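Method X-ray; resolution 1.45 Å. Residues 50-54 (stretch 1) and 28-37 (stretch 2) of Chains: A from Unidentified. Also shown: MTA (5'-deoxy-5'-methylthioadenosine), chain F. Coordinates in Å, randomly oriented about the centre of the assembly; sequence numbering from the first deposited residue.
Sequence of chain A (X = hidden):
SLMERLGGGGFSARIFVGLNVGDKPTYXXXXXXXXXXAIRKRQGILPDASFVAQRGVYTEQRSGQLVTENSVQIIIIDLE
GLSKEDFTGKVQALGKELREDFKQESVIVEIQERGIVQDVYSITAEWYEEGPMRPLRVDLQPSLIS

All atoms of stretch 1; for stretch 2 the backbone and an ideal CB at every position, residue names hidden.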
# COMPACT_ATOMS: atom_id res chain seq x y z
N SER A 50 0.69 2.51 -10.30
CA SER A 50 -0.15 3.20 -9.34
C SER A 50 0.71 4.14 -8.52
O SER A 50 1.87 3.82 -8.21
CB SER A 50 -0.85 2.23 -8.40
OG SER A 50 -1.79 1.43 -9.12
N PHE A 51 0.14 5.28 -8.13
CA PHE A 51 0.85 6.32 -7.39
C PHE A 51 -0.01 6.71 -6.19
O PHE A 51 -1.14 7.16 -6.35
CB PHE A 51 1.10 7.53 -8.27
CG PHE A 51 1.91 7.24 -9.52
CD1 PHE A 51 1.31 6.66 -10.62
CD2 PHE A 51 3.26 7.54 -9.58
CE1 PHE A 51 2.04 6.40 -11.76
CE2 PHE A 51 3.99 7.27 -10.72
CZ PHE A 51 3.38 6.71 -11.81
N VAL A 52 0.53 6.53 -4.98
CA VAL A 52 -0.20 6.77 -3.74
C VAL A 52 0.39 8.00 -3.05
O VAL A 52 1.58 8.03 -2.73
CB VAL A 52 -0.09 5.55 -2.82
CG1 VAL A 52 -0.82 5.78 -1.50
CG2 VAL A 52 -0.62 4.30 -3.51
N ALA A 53 -0.46 8.98 -2.79
CA ALA A 53 -0.03 10.12 -2.00
C ALA A 53 0.06 9.74 -0.52
O ALA A 53 -0.78 9.00 -0.00
CB ALA A 53 -1.04 11.26 -2.15
N GLN A 54 1.09 10.26 0.14
CA GLN A 54 1.39 9.90 1.50
C GLN A 54 1.88 11.12 2.26
O GLN A 54 2.28 12.12 1.66
CB GLN A 54 2.57 8.91 1.61
CG GLN A 54 2.50 7.77 0.67
CD GLN A 54 3.59 6.75 0.92
OE1 GLN A 54 3.31 5.57 1.08
NE2 GLN A 54 4.84 7.20 0.91
N UNK A 28 4.69 17.94 -6.33
CA UNK A 28 3.38 17.33 -6.19
C UNK A 28 3.39 15.91 -6.75
O UNK A 28 4.24 15.54 -7.56
CB UNK A 28 2.32 18.18 -6.89
N UNK A 29 2.38 15.13 -6.35
CA UNK A 29 2.24 13.78 -6.87
C UNK A 29 2.13 13.79 -8.39
O UNK A 29 2.70 12.92 -9.06
CB UNK A 29 1.02 13.10 -6.25
N UNK A 30 1.40 14.75 -8.96
CA UNK A 30 1.27 14.73 -10.42
C UNK A 30 2.60 14.93 -11.12
O UNK A 30 2.83 14.39 -12.21
CB UNK A 30 0.29 15.81 -10.88
N UNK A 31 3.51 15.71 -10.51
CA UNK A 31 4.85 15.84 -11.07
C UNK A 31 5.53 14.47 -11.16
O UNK A 31 6.18 14.15 -12.16
CB UNK A 31 5.69 16.80 -10.22
N UNK A 32 5.41 13.66 -10.10
CA UNK A 32 6.02 12.34 -10.09
C UNK A 32 5.36 11.43 -11.12
O UNK A 32 6.04 10.66 -11.80
CB UNK A 32 5.93 11.72 -8.69
N UNK A 33 4.02 11.50 -11.25
CA UNK A 33 3.31 10.73 -12.27
C UNK A 33 3.87 11.04 -13.65
O UNK A 33 4.25 10.14 -14.41
CB UNK A 33 1.81 11.03 -12.23
N UNK A 34 3.91 12.32 -14.00
CA UNK A 34 4.35 12.71 -15.33
C UNK A 34 5.81 12.33 -15.57
O UNK A 34 6.16 11.87 -16.67
CB UNK A 34 4.16 14.22 -15.53
N UNK A 35 6.68 12.55 -14.59
CA UNK A 35 8.09 12.24 -14.78
C UNK A 35 8.30 10.73 -14.92
O UNK A 35 9.12 10.30 -15.74
CB UNK A 35 8.92 12.79 -13.61
N UNK A 36 7.56 9.93 -14.13
CA UNK A 36 7.67 8.48 -14.23
C UNK A 36 7.23 8.00 -15.61
O UNK A 36 7.89 7.13 -16.20
CB UNK A 36 6.83 7.80 -13.14
N UNK A 37 6.13 8.53 -16.14
CA UNK A 37 5.68 8.14 -17.48
C UNK A 37 6.78 8.42 -18.49
O UNK A 37 7.09 7.59 -19.35
CB UNK A 37 4.40 8.88 -17.87
CS MTA F . -6.20 -1.96 -14.35
S5' MTA F . -6.40 -0.24 -14.67
C5' MTA F . -6.93 0.34 -13.05
C4' MTA F . -5.82 0.82 -12.13
O4' MTA F . -4.91 -0.27 -11.90
C2' MTA F . -3.71 1.80 -11.75
O2' MTA F . -3.97 2.42 -10.50
C3' MTA F . -4.95 1.97 -12.63
O3' MTA F . -5.57 3.24 -12.48
C1' MTA F . -3.63 0.28 -11.60
N9 MTA F . -2.64 -0.34 -12.47
C8 MTA F . -2.77 -0.72 -13.78
N7 MTA F . -1.72 -1.35 -14.27
C5 MTA F . -0.83 -1.37 -13.20
C6 MTA F . 0.44 -1.96 -13.03
N6 MTA F . 1.07 -2.67 -13.98
N1 MTA F . 1.03 -1.84 -11.82
C2 MTA F . 0.38 -1.18 -10.85
N3 MTA F . -0.82 -0.61 -10.88
C4 MTA F . -1.38 -0.74 -12.09

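Strand 50-54 and the helix that begins at position 29 run nearly antiparallel, their N-to-C directions 157° apart and their axes 9.4 Å apart at closest approach. That spacing leaves room for one layer of side chains, and Phe51, whose CA-to-CB bond points toward the helix, supplies most of it on the strand side.

Position 28 has extended backbone angles (-126/162) directly before helical ones, and nothing of stretch 1 lies within 5.5 Å of its ideal CB. This is an N-cap site, suited to Ser, Thr, Asp or Asn. It is Thr28, whose OG1 accepts from the backbone N of position 31 at 3.2 Å.

At position 29 CA-to-CB points toward the strand, and the ideal CB is 4.9 Å from Ala53 CB. The small alanine leaves space that Leu, Ile or Met could reach across. The residue is Ile29, extended with both chi angles t, so that CD1 lies 3.6 Å from Ala53 N and 4.0 Å from both Phe51 CB and Ala53 CB.

Positions 30 and 31 find no partner on stretch 1, so polar residues would be suitable. Glu30 is hydrogen-bonded elsewhere in the structure. Asp31 completes the cap reciprocally, its OD2 accepting from Thr28 N at 3.0 Å.

Position 32 points sideways, with its ideal CB 5.0 Å from Phe51 CD2; a modest apolar residue would suit the flank of the ring. Val32 makes a loose contact, CG1 to Phe51 CD2 at 4.4 Å.

Position 33 also points sideways, but its ideal CB is 4.6 Å from Phe51 CE2, and the register is marked by the 7.0 Å between the CA of position 33 and Phe51 CA. Val, Ile or Leu could cover the ring. In Val33, CG2 sits over one face of the Phe51 ring, 3.9 Å from its centroid and 19° off the normal, a CH-pi contact.

Position 34 points away from the strand and position 35 is out of reach, so both tolerate polar or charged groups; they are Lys34 and Asp35.

At position 36 CA-to-CB points toward the strand and the ideal CB is just 3.8 Å from Phe51 CE2, favouring a small side chain such as Ala, Ser, Thr or Val. With Thr36 in the m rotamer, OG1 lies at the ring edge, 3.7 Å from Phe51 CE2, while donating to Val32 O at 2.8 Å; the hydroxyl is thus satisfied within the helix.

Position 37 points sideways without a close neighbour on stretch 1, leaving the choice open. The nearest approach of Ile37 is CG1 to Phe51 CZ at 5.5 Å, too far for a contact.

Stretch 2, residues 28-37: TIEDVVKDTI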
# COMPACT_ATOMS: atom_id res chain seq x y z
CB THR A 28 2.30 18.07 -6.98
OG1 THR A 28 2.58 17.95 -8.39
CG2 THR A 28 2.20 19.52 -6.60
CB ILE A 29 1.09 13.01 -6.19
CG1 ILE A 29 0.99 11.59 -6.76
CG2 ILE A 29 -0.26 13.73 -6.30
CD1 ILE A 29 0.17 10.64 -5.89
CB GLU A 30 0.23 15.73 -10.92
CG GLU A 30 -0.36 15.29 -12.28
CD GLU A 30 -1.26 14.03 -12.23
OE1 GLU A 30 -1.58 13.49 -11.14
OE2 GLU A 30 -1.68 13.56 -13.32
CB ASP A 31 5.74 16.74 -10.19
CG ASP A 31 5.25 18.17 -10.05
OD1 ASP A 31 4.48 18.67 -10.90
OD2 ASP A 31 5.71 18.80 -9.06
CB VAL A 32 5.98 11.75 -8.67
CG1 VAL A 32 6.48 10.32 -8.66
CG2 VAL A 32 6.81 12.61 -7.72
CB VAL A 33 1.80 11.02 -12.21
CG1 VAL A 33 1.07 10.34 -13.37
CG2 VAL A 33 1.19 10.55 -10.88
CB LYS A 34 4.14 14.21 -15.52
CG LYS A 34 2.69 14.68 -15.60
CD LYS A 34 2.62 16.20 -15.71
CE LYS A 34 1.21 16.71 -15.67
NZ LYS A 34 0.44 16.13 -16.78
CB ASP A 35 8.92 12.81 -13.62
CG ASP A 35 10.38 12.96 -13.96
OD1 ASP A 35 10.70 13.48 -15.04
OD2 ASP A 35 11.22 12.58 -13.11
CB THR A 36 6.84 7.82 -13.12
OG1 THR A 36 7.38 8.17 -11.84
CG2 THR A 36 6.87 6.31 -13.25
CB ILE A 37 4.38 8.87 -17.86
CG1 ILE A 37 3.19 8.38 -17.03
CG2 ILE A 37 4.10 8.72 -19.38
CD1 ILE A 37 1.97 9.27 -17.16
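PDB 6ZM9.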